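Side-chain contacts in 33 kDa chaperonin (PDB 1VQ0), which probably acts as a redox-regulated, zinc-binding molecular chaperone that protects unfolding and oxidatively damaged proteins from irreversible aggregation: residues A[211-216]-A[220-225]; A[17-22]-A[225-230]; A[154-157]-A[163-166]. One frame throughout, in Å; residues are numbered along the deposited sequence.

Contact 1: A[211-216]-A[220-225]; sequences SKLFQE and LDVLER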
loop_
_atom_site.group_PDB
_atom_site.type_symbol
_atom_site.label_atom_id
_atom_site.label_comp_id
_atom_site.label_asym_id
_atom_site.label_seq_id
_atom_site.Cartn_x
_atom_site.Cartn_y
_atom_site.Cartn_z
ATOM N N SER A 211 -28.501 8.578 -10.530
ATOM C CA SER A 211 -29.008 9.504 -11.585
ATOM C C SER A 211 -30.504 9.537 -11.649
ATOM O O SER A 211 -31.099 10.599 -11.785
ATOM C CB SER A 211 -28.481 9.104 -12.979
ATOM O OG SER A 211 -27.058 8.947 -12.948
ATOM N N LYS A 212 -31.095 8.363 -11.533
ATOM C CA LYS A 212 -32.533 8.241 -11.434
ATOM C C LYS A 212 -33.071 8.531 -9.987
ATOM O O LYS A 212 -33.952 9.380 -9.821
ATOM C CB LYS A 212 -32.962 6.871 -11.960
ATOM C CG LYS A 212 -34.439 6.728 -12.036
ATOM C CD LYS A 212 -34.842 5.321 -12.471
ATOM C CE LYS A 212 -36.360 5.098 -12.333
ATOM N NZ LYS A 212 -36.611 3.726 -11.779
ATOM N N LEU A 213 -32.521 7.851 -8.968
ATOM C CA LEU A 213 -33.013 7.941 -7.576
ATOM C C LEU A 213 -32.991 9.396 -7.022
ATOM O O LEU A 213 -33.914 9.853 -6.342
ATOM C CB LEU A 213 -32.168 6.998 -6.681
ATOM C CG LEU A 213 -32.424 6.945 -5.163
ATOM C CD1 LEU A 213 -33.870 6.532 -4.896
ATOM C CD2 LEU A 213 -31.473 6.032 -4.441
ATOM N N PHE A 214 -31.916 10.113 -7.308
ATOM C CA PHE A 214 -31.748 11.461 -6.762
ATOM C C PHE A 214 -32.667 12.498 -7.430
ATOM O O PHE A 214 -32.903 13.567 -6.847
ATOM C CB PHE A 214 -30.272 11.885 -6.817
ATOM C CG PHE A 214 -29.455 11.383 -5.679
ATOM C CD1 PHE A 214 -29.788 10.196 -5.014
ATOM C CD2 PHE A 214 -28.332 12.101 -5.242
ATOM C CE1 PHE A 214 -29.016 9.725 -3.920
ATOM C CE2 PHE A 214 -27.536 11.617 -4.161
ATOM C CZ PHE A 214 -27.879 10.435 -3.501
ATOM N N GLN A 215 -33.200 12.185 -8.623
ATOM C CA GLN A 215 -34.315 12.971 -9.220
ATOM C C GLN A 215 -35.697 12.701 -8.578
ATOM O O GLN A 215 -36.648 13.433 -8.809
ATOM C CB GLN A 215 -34.383 12.736 -10.739
ATOM C CG GLN A 215 -33.207 13.381 -11.450
ATOM C CD GLN A 215 -33.208 13.175 -12.959
ATOM O OE1 GLN A 215 -33.790 13.977 -13.669
ATOM N NE2 GLN A 215 -32.544 12.105 -13.448
ATOM N N GLU A 216 -35.793 11.639 -7.784
ATOM C CA GLU A 216 -37.080 11.141 -7.268
ATOM C C GLU A 216 -37.178 11.179 -5.759
ATOM O O GLU A 216 -38.284 11.092 -5.242
ATOM C CB GLU A 216 -37.279 9.665 -7.646
ATOM C CG GLU A 216 -37.604 9.401 -9.110
ATOM C CD GLU A 216 -37.484 7.925 -9.464
ATOM O OE1 GLU A 216 -37.221 7.100 -8.522
ATOM O OE2 GLU A 216 -37.644 7.613 -10.678
ATOM N N LEU A 220 -32.921 11.935 2.844
ATOM C CA LEU A 220 -33.388 11.238 4.048
ATOM C C LEU A 220 -34.378 10.119 3.748
ATOM O O LEU A 220 -34.489 9.159 4.514
ATOM C CB LEU A 220 -34.018 12.222 5.051
ATOM C CG LEU A 220 -33.045 13.108 5.847
ATOM C CD1 LEU A 220 -33.820 14.078 6.701
ATOM C CD2 LEU A 220 -32.137 12.298 6.718
ATOM N N ASP A 221 -35.146 10.301 2.673
ATOM C CA ASP A 221 -36.107 9.312 2.212
ATOM C C ASP A 221 -35.322 8.173 1.555
ATOM O O ASP A 221 -35.600 7.006 1.802
ATOM C CB ASP A 221 -37.084 9.948 1.236
ATOM C CG ASP A 221 -37.867 11.116 1.858
ATOM O OD1 ASP A 221 -38.123 11.093 3.078
ATOM O OD2 ASP A 221 -38.266 12.103 1.208
ATOM N N VAL A 222 -34.307 8.504 0.768
ATOM C CA VAL A 222 -33.397 7.452 0.280
ATOM C C VAL A 222 -32.847 6.570 1.431
ATOM O O VAL A 222 -32.748 5.368 1.312
ATOM C CB VAL A 222 -32.190 8.036 -0.487
ATOM C CG1 VAL A 222 -31.128 6.942 -0.800
ATOM C CG2 VAL A 222 -32.621 8.675 -1.784
ATOM N N LEU A 223 -32.458 7.185 2.535
ATOM C CA LEU A 223 -31.911 6.426 3.660
ATOM C C LEU A 223 -33.018 5.555 4.341
ATOM O O LEU A 223 -32.739 4.442 4.845
ATOM C CB LEU A 223 -31.279 7.379 4.688
ATOM C CG LEU A 223 -30.098 8.287 4.320
ATOM C CD1 LEU A 223 -29.798 9.264 5.466
ATOM C CD2 LEU A 223 -28.903 7.487 3.999
ATOM N N GLU A 224 -34.250 6.091 4.381
ATOM C CA GLU A 224 -35.396 5.336 4.929
ATOM C C GLU A 224 -35.609 4.051 4.150
ATOM O O GLU A 224 -35.775 2.985 4.727
ATOM C CB GLU A 224 -36.687 6.151 4.934
ATOM C CG GLU A 224 -37.897 5.262 5.173
ATOM C CD GLU A 224 -39.185 6.013 5.350
ATOM O OE1 GLU A 224 -39.209 7.237 5.068
ATOM O OE2 GLU A 224 -40.153 5.329 5.792
ATOM N N ARG A 225 -35.569 4.187 2.837
ATOM C CA ARG A 225 -35.579 3.044 1.929
ATOM C C ARG A 225 -34.470 2.025 2.186
ATOM O O ARG A 225 -34.760 0.828 2.214
ATOM C CB ARG A 225 -35.502 3.517 0.490
ATOM C CG ARG A 225 -36.665 4.395 0.058
ATOM C CD ARG A 225 -37.189 4.047 -1.281
ATOM N NE ARG A 225 -37.194 5.195 -2.176
ATOM C CZ ARG A 225 -37.120 5.092 -3.497
ATOM N NH1 ARG A 225 -37.027 3.891 -4.080
ATOM N NH2 ARG A 225 -37.136 6.189 -4.250
#

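Contact 2: A[17-22]-A[225-230]; sequences GTMFDH and RIFGEK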
loop_
_atom_site.group_PDB
_atom_site.type_symbol
_atom_site.label_atom_id
_atom_site.label_comp_id
_atom_site.label_asym_id
_atom_site.label_seq_id
_atom_site.Cartn_x
_atom_site.Cartn_y
_atom_site.Cartn_z
ATOM N N GLY A 17 -24.629 9.665 9.877
ATOM C CA GLY A 17 -25.103 9.118 11.159
ATOM C C GLY A 17 -24.818 7.634 11.175
ATOM O O GLY A 17 -24.060 7.118 10.343
ATOM N N THR A 18 -25.419 6.964 12.152
ATOM C CA THR A 18 -25.310 5.538 12.369
ATOM C C THR A 18 -26.682 4.957 12.622
ATOM O O THR A 18 -27.626 5.690 13.036
ATOM C CB THR A 18 -24.469 5.224 13.620
ATOM O OG1 THR A 18 -25.112 5.760 14.792
ATOM C CG2 THR A 18 -23.023 5.884 13.513
ATOM N N MET A 19 -26.760 3.633 12.414
ATOM C CA MET A 19 -27.959 2.863 12.702
ATOM C C MET A 19 -27.623 1.614 13.485
ATOM O O MET A 19 -26.467 1.117 13.450
ATOM C CB MET A 19 -28.691 2.473 11.413
ATOM C CG MET A 19 -29.458 3.591 10.710
ATOM S SD MET A 19 -30.986 4.077 11.514
ATOM C CE MET A 19 -30.404 5.398 12.204
ATOM N N PHE A 20 -28.646 1.149 14.213
ATOM C CA PHE A 20 -28.663 -0.151 14.922
ATOM C C PHE A 20 -27.552 -0.233 15.947
ATOM O O PHE A 20 -26.580 -0.956 15.756
ATOM C CB PHE A 20 -28.595 -1.323 13.938
ATOM C CG PHE A 20 -29.582 -1.214 12.804
ATOM C CD1 PHE A 20 -30.917 -0.916 13.059
ATOM C CD2 PHE A 20 -29.170 -1.327 11.476
ATOM C CE1 PHE A 20 -31.831 -0.796 12.034
ATOM C CE2 PHE A 20 -30.081 -1.193 10.432
ATOM C CZ PHE A 20 -31.430 -0.939 10.720
ATOM N N ASP A 21 -27.729 0.552 17.019
ATOM C CA ASP A 21 -26.780 0.701 18.136
ATOM C C ASP A 21 -25.381 0.907 17.644
ATOM O O ASP A 21 -24.471 0.230 18.113
ATOM C CB ASP A 21 -26.808 -0.518 19.101
ATOM C CG ASP A 21 -28.178 -0.786 19.672
ATOM O OD1 ASP A 21 -28.823 0.176 20.149
ATOM O OD2 ASP A 21 -28.686 -1.937 19.689
ATOM N N HIS A 22 -25.232 1.815 16.673
ATOM C CA HIS A 22 -23.924 2.234 16.165
ATOM C C HIS A 22 -23.118 1.157 15.457
ATOM O O HIS A 22 -21.908 1.318 15.280
ATOM C CB HIS A 22 -23.070 2.854 17.290
ATOM C CG HIS A 22 -23.657 4.100 17.852
ATOM N ND1 HIS A 22 -24.454 4.099 18.981
ATOM C CD2 HIS A 22 -23.597 5.382 17.431
ATOM C CE1 HIS A 22 -24.857 5.328 19.229
ATOM N NE2 HIS A 22 -24.353 6.125 18.303
ATOM N N ARG A 225 -35.569 4.187 2.837
ATOM C CA ARG A 225 -35.579 3.044 1.929
ATOM C C ARG A 225 -34.470 2.025 2.186
ATOM O O ARG A 225 -34.760 0.828 2.214
ATOM C CB ARG A 225 -35.502 3.517 0.490
ATOM C CG ARG A 225 -36.665 4.395 0.058
ATOM C CD ARG A 225 -37.189 4.047 -1.281
ATOM N NE ARG A 225 -37.194 5.195 -2.176
ATOM C CZ ARG A 225 -37.120 5.092 -3.497
ATOM N NH1 ARG A 225 -37.027 3.891 -4.080
ATOM N NH2 ARG A 225 -37.136 6.189 -4.250
ATOM N N ILE A 226 -33.217 2.473 2.357
ATOM C CA ILE A 226 -32.146 1.539 2.752
ATOM C C ILE A 226 -32.395 0.748 4.075
ATOM O O ILE A 226 -32.185 -0.474 4.130
ATOM C CB ILE A 226 -30.796 2.260 2.833
ATOM C CG1 ILE A 226 -30.337 2.693 1.421
ATOM C CG2 ILE A 226 -29.742 1.331 3.437
ATOM C CD1 ILE A 226 -29.257 3.742 1.374
ATOM N N PHE A 227 -32.806 1.439 5.134
ATOM C CA PHE A 227 -32.791 0.846 6.462
ATOM C C PHE A 227 -34.098 0.239 6.860
ATOM O O PHE A 227 -34.193 -0.349 7.943
ATOM C CB PHE A 227 -32.337 1.883 7.490
ATOM C CG PHE A 227 -30.907 2.193 7.373
ATOM C CD1 PHE A 227 -29.958 1.254 7.768
ATOM C CD2 PHE A 227 -30.478 3.364 6.747
ATOM C CE1 PHE A 227 -28.616 1.503 7.604
ATOM C CE2 PHE A 227 -29.146 3.638 6.606
ATOM C CZ PHE A 227 -28.202 2.707 7.022
ATOM N N GLY A 228 -35.111 0.394 6.003
ATOM C CA GLY A 228 -36.458 -0.193 6.263
ATOM C C GLY A 228 -37.319 0.613 7.213
ATOM O O GLY A 228 -38.478 0.387 7.276
ATOM N N GLU A 229 -36.709 1.555 7.926
ATOM C CA GLU A 229 -37.349 2.540 8.784
ATOM C C GLU A 229 -36.627 3.886 8.580
ATOM O O GLU A 229 -35.544 3.922 8.003
ATOM C CB GLU A 229 -37.229 2.103 10.242
ATOM C CG GLU A 229 -35.812 2.165 10.787
ATOM C CD GLU A 229 -35.482 1.055 11.760
ATOM O OE1 GLU A 229 -35.227 -0.087 11.295
ATOM O OE2 GLU A 229 -35.461 1.350 12.974
ATOM N N LYS A 230 -37.208 4.976 9.060
ATOM C CA LYS A 230 -36.548 6.274 9.065
ATOM C C LYS A 230 -35.292 6.260 9.945
ATOM O O LYS A 230 -35.209 5.557 10.945
ATOM C CB LYS A 230 -37.480 7.403 9.530
ATOM C CG LYS A 230 -38.381 7.963 8.413
ATOM C CD LYS A 230 -39.556 8.776 8.963
ATOM C CE LYS A 230 -40.681 9.013 7.918
ATOM N NZ LYS A 230 -41.981 9.211 8.629
#

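Contact 3: A[154-157]-A[163-166]; sequences YYFA and PSAF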
loop_
_atom_site.group_PDB
_atom_site.type_symbol
_atom_site.label_atom_id
_atom_site.label_comp_id
_atom_site.label_asym_id
_atom_site.label_seq_id
_atom_site.Cartn_x
_atom_site.Cartn_y
_atom_site.Cartn_z
ATOM N N TYR A 154 -14.788 -2.685 -2.119
ATOM C CA TYR A 154 -13.841 -3.788 -1.943
ATOM C C TYR A 154 -12.586 -3.401 -1.146
ATOM O O TYR A 154 -12.110 -4.177 -0.315
ATOM C CB TYR A 154 -13.478 -4.374 -3.294
ATOM C CG TYR A 154 -12.535 -5.545 -3.315
ATOM C CD1 TYR A 154 -12.926 -6.801 -2.895
ATOM C CD2 TYR A 154 -11.258 -5.390 -3.803
ATOM C CE1 TYR A 154 -12.032 -7.872 -2.906
ATOM C CE2 TYR A 154 -10.384 -6.415 -3.849
ATOM C CZ TYR A 154 -10.752 -7.641 -3.422
ATOM O OH TYR A 154 -9.814 -8.597 -3.499
ATOM N N TYR A 155 -12.054 -2.221 -1.394
ATOM C CA TYR A 155 -10.989 -1.658 -0.555
ATOM C C TYR A 155 -11.449 -1.741 0.934
ATOM O O TYR A 155 -10.767 -2.350 1.824
ATOM C CB TYR A 155 -10.632 -0.214 -0.951
ATOM C CG TYR A 155 -9.957 0.454 0.176
ATOM C CD1 TYR A 155 -8.578 0.286 0.386
ATOM C CD2 TYR A 155 -10.693 1.241 1.098
ATOM C CE1 TYR A 155 -7.939 0.872 1.508
ATOM C CE2 TYR A 155 -10.091 1.796 2.228
ATOM C CZ TYR A 155 -8.711 1.635 2.440
ATOM O OH TYR A 155 -8.111 2.158 3.571
ATOM N N PHE A 156 -12.638 -1.208 1.200
ATOM C CA PHE A 156 -13.096 -1.176 2.599
ATOM C C PHE A 156 -13.239 -2.584 3.186
ATOM O O PHE A 156 -12.672 -2.856 4.258
ATOM C CB PHE A 156 -14.356 -0.288 2.795
ATOM C CG PHE A 156 -14.025 1.191 2.897
ATOM C CD1 PHE A 156 -13.520 1.715 4.087
ATOM C CD2 PHE A 156 -14.217 2.074 1.802
ATOM C CE1 PHE A 156 -13.193 3.097 4.180
ATOM C CE2 PHE A 156 -13.865 3.443 1.907
ATOM C CZ PHE A 156 -13.357 3.940 3.076
ATOM N N ALA A 157 -13.931 -3.489 2.476
ATOM C CA ALA A 157 -14.089 -4.870 2.938
ATOM C C ALA A 157 -12.719 -5.567 3.223
ATOM O O ALA A 157 -12.516 -6.179 4.271
ATOM C CB ALA A 157 -14.969 -5.722 1.945
ATOM N N PRO A 163 -17.205 -4.114 5.902
ATOM C CA PRO A 163 -18.124 -4.416 4.823
ATOM C C PRO A 163 -18.896 -3.149 4.446
ATOM O O PRO A 163 -19.389 -2.416 5.329
ATOM C CB PRO A 163 -19.051 -5.525 5.382
ATOM C CG PRO A 163 -18.432 -5.977 6.738
ATOM C CD PRO A 163 -17.412 -4.941 7.101
ATOM N N SER A 164 -19.033 -2.922 3.156
ATOM C CA SER A 164 -19.446 -1.648 2.631
ATOM C C SER A 164 -20.274 -1.789 1.377
ATOM O O SER A 164 -20.118 -2.742 0.596
ATOM C CB SER A 164 -18.182 -0.818 2.259
ATOM O OG SER A 164 -17.307 -0.527 3.376
ATOM N N ALA A 165 -21.125 -0.776 1.174
ATOM C CA ALA A 165 -21.844 -0.534 -0.084
ATOM C C ALA A 165 -21.734 0.929 -0.392
ATOM O O ALA A 165 -22.014 1.772 0.475
ATOM C CB ALA A 165 -23.320 -0.921 0.046
ATOM N N PHE A 166 -21.268 1.225 -1.596
ATOM C CA PHE A 166 -21.258 2.587 -2.170
ATOM C C PHE A 166 -22.139 2.620 -3.412
ATOM O O PHE A 166 -22.099 1.720 -4.240
ATOM C CB PHE A 166 -19.861 3.036 -2.550
ATOM C CG PHE A 166 -18.965 3.396 -1.401
ATOM C CD1 PHE A 166 -18.396 2.410 -0.596
ATOM C CD2 PHE A 166 -18.621 4.713 -1.181
ATOM C CE1 PHE A 166 -17.521 2.743 0.440
ATOM C CE2 PHE A 166 -17.802 5.052 -0.146
ATOM C CZ PHE A 166 -17.210 4.071 0.650
#

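Contact 1: A[211-216]-A[220-225]
V222 meets L213 with both of its methyls. V222 CG1, set opposite the backbone N (chi1 171°), lies 3.8 Å from L213 CD2, while V222 CG2 is turned to the isobutyl branch point, 3.8 Å from L213 CG. The two side chains cross at a slant, each offering its branches to the other. V222 CG2 also reaches the F214 ring, but only loosely, at 4.3 Å from F214 CE1 and at a slant to the ring. F214 starts out from its backbone facing away from the second helix, and its ring swings back to this position. Two short helices joined by a loop make up this part of the fold: the chain leaves helix 210-213, turns, and enters helix 219-227, so that L213 and V222 face each other over the connection. F214 and V222 both rest on I28 of strand 24-30, which puts this pair of helices against the large mixed sheet; L223, the next residue, lies on F26 of the same strand. Further along, R225 bends its chain at chi2 and chi3 to bring the guanidinium over L213. CD1 of L213 sits on one face of that flat group, 3.3 Å from R225 NH2, so the leucine methyl shields one side of the charge. At the guanidinium edge, close to its plane, comes E216 OE1; at 4.4 Å from R225 NH2 it is too distant for a salt bridge, though the opposite charges would probably attract. Within the first segment Q215 NE2 donates a nearly straight bond (171°) to S211 O at 2.7 Å.

Contact 2: A[17-22]-A[225-230]
F227, M19 and F20 make up most of this contact. The F227 ring is clasped between two aliphatic groups: M19 CG stands over the centre of one face, 3.7 Å from the ring centroid and only 8° off the normal, a CH-pi contact, and I226 CG2 from F227's own helix lies over the opposite face. M19 bends at chi2 and chi3, which leaves SD above the same face but off its centre, 4.8 Å from the F227 centroid, in a slanted Met-aromatic contact. F20 follows with its CE2 corner, which comes to the edge of the F227 ring at 3.6 Å from F227 CD1; with the planes at 67° and the centroids 5.8 Å apart, the pair is oblique. M19 CB covers part of a face of F20 as well, near the rim. At the F20 edge, E229 OE1 lies in the ring plane, 3.5 Å from F20 CE1, where the positive rim of the ring would probably be drawn to the carboxylate. G228, with positive phi (81°), ends the helix, and E229 follows it toward the F20 edge. I200 of helix 194-205 touches both F20 and F227. Through this Met-aromatic contact the C-terminal end of helix 219-227 packs against the end of the beta-hairpin formed by strands 13-19 and 24-30 of the main sheet.

Contact 3: A[154-157]-A[163-166]
F156 reaches from helix 149-160 to S164 and F166 on strand 164-173, and the residues ahead of it in the helix set the stage. Y154 turns from the strand and packs on F137 of the second subunit, so this helix also looks onto the dimer partner. Y155 does not meet the strand either, but its CE2 lies 3.7 Å above the centre of one face of the F156 ring and backs it from within the helix; its hydroxyl is bonded to E160. F156 does the main work. Its CG is opposite the carbonyl carbon (chi1 -81°), which throws the ring out toward the strand. The CD2-CE2 side of F156 then runs along the far end of F166, with CE2 3.6 Å from F166 CZ and CD2 3.6 Å from F166 CE1. The planes are 22° from parallel, but the centroids are 5.7 Å apart, so the rings are slid past each other and hardly overlap. Closer to the backbone, S164 OG presses on F156 CB at 3.0 Å, a tight fit for a hydroxyl whose hydrogen-bonding needs are met by I162 O and Q186 NE2. With an alanine in place of F156, the end of F166 and the Y155 ring would probably lose the surface they rest on, leaving a gap between helix and strand. At A157 the contact is looser, with A157 CA 4.4 Å from P163 N where the chain doubles back. In the fold, a short link joins the helix to strand 164-173, the outermost strand of the large sheet within this chain. V62 and L61 of helix 46-62 touch F156 and F166 respectively, and Q186 of the neighbouring strand 176-187 touches both phenylalanine side chains.

Contacts 1 and 2 both use helix 219-227: they share R225, their centres are 15 Å apart, and they touch where E224 packs on K230. Contact 3 stands apart, its centre about 20 Å from that of contact 1 and 17 Å from that of contact 2. Along the chain, contact 2 closes a loop of about 200 residues, bringing the first hairpin to the far end of the helix, and contacts 3 and 1 lie in series within that loop. All three bear on the same mixed sheet. None of the zinc ligands C243, C245, C275 and C278 belongs to these segments; the contacts pack helices on the mixed sheet.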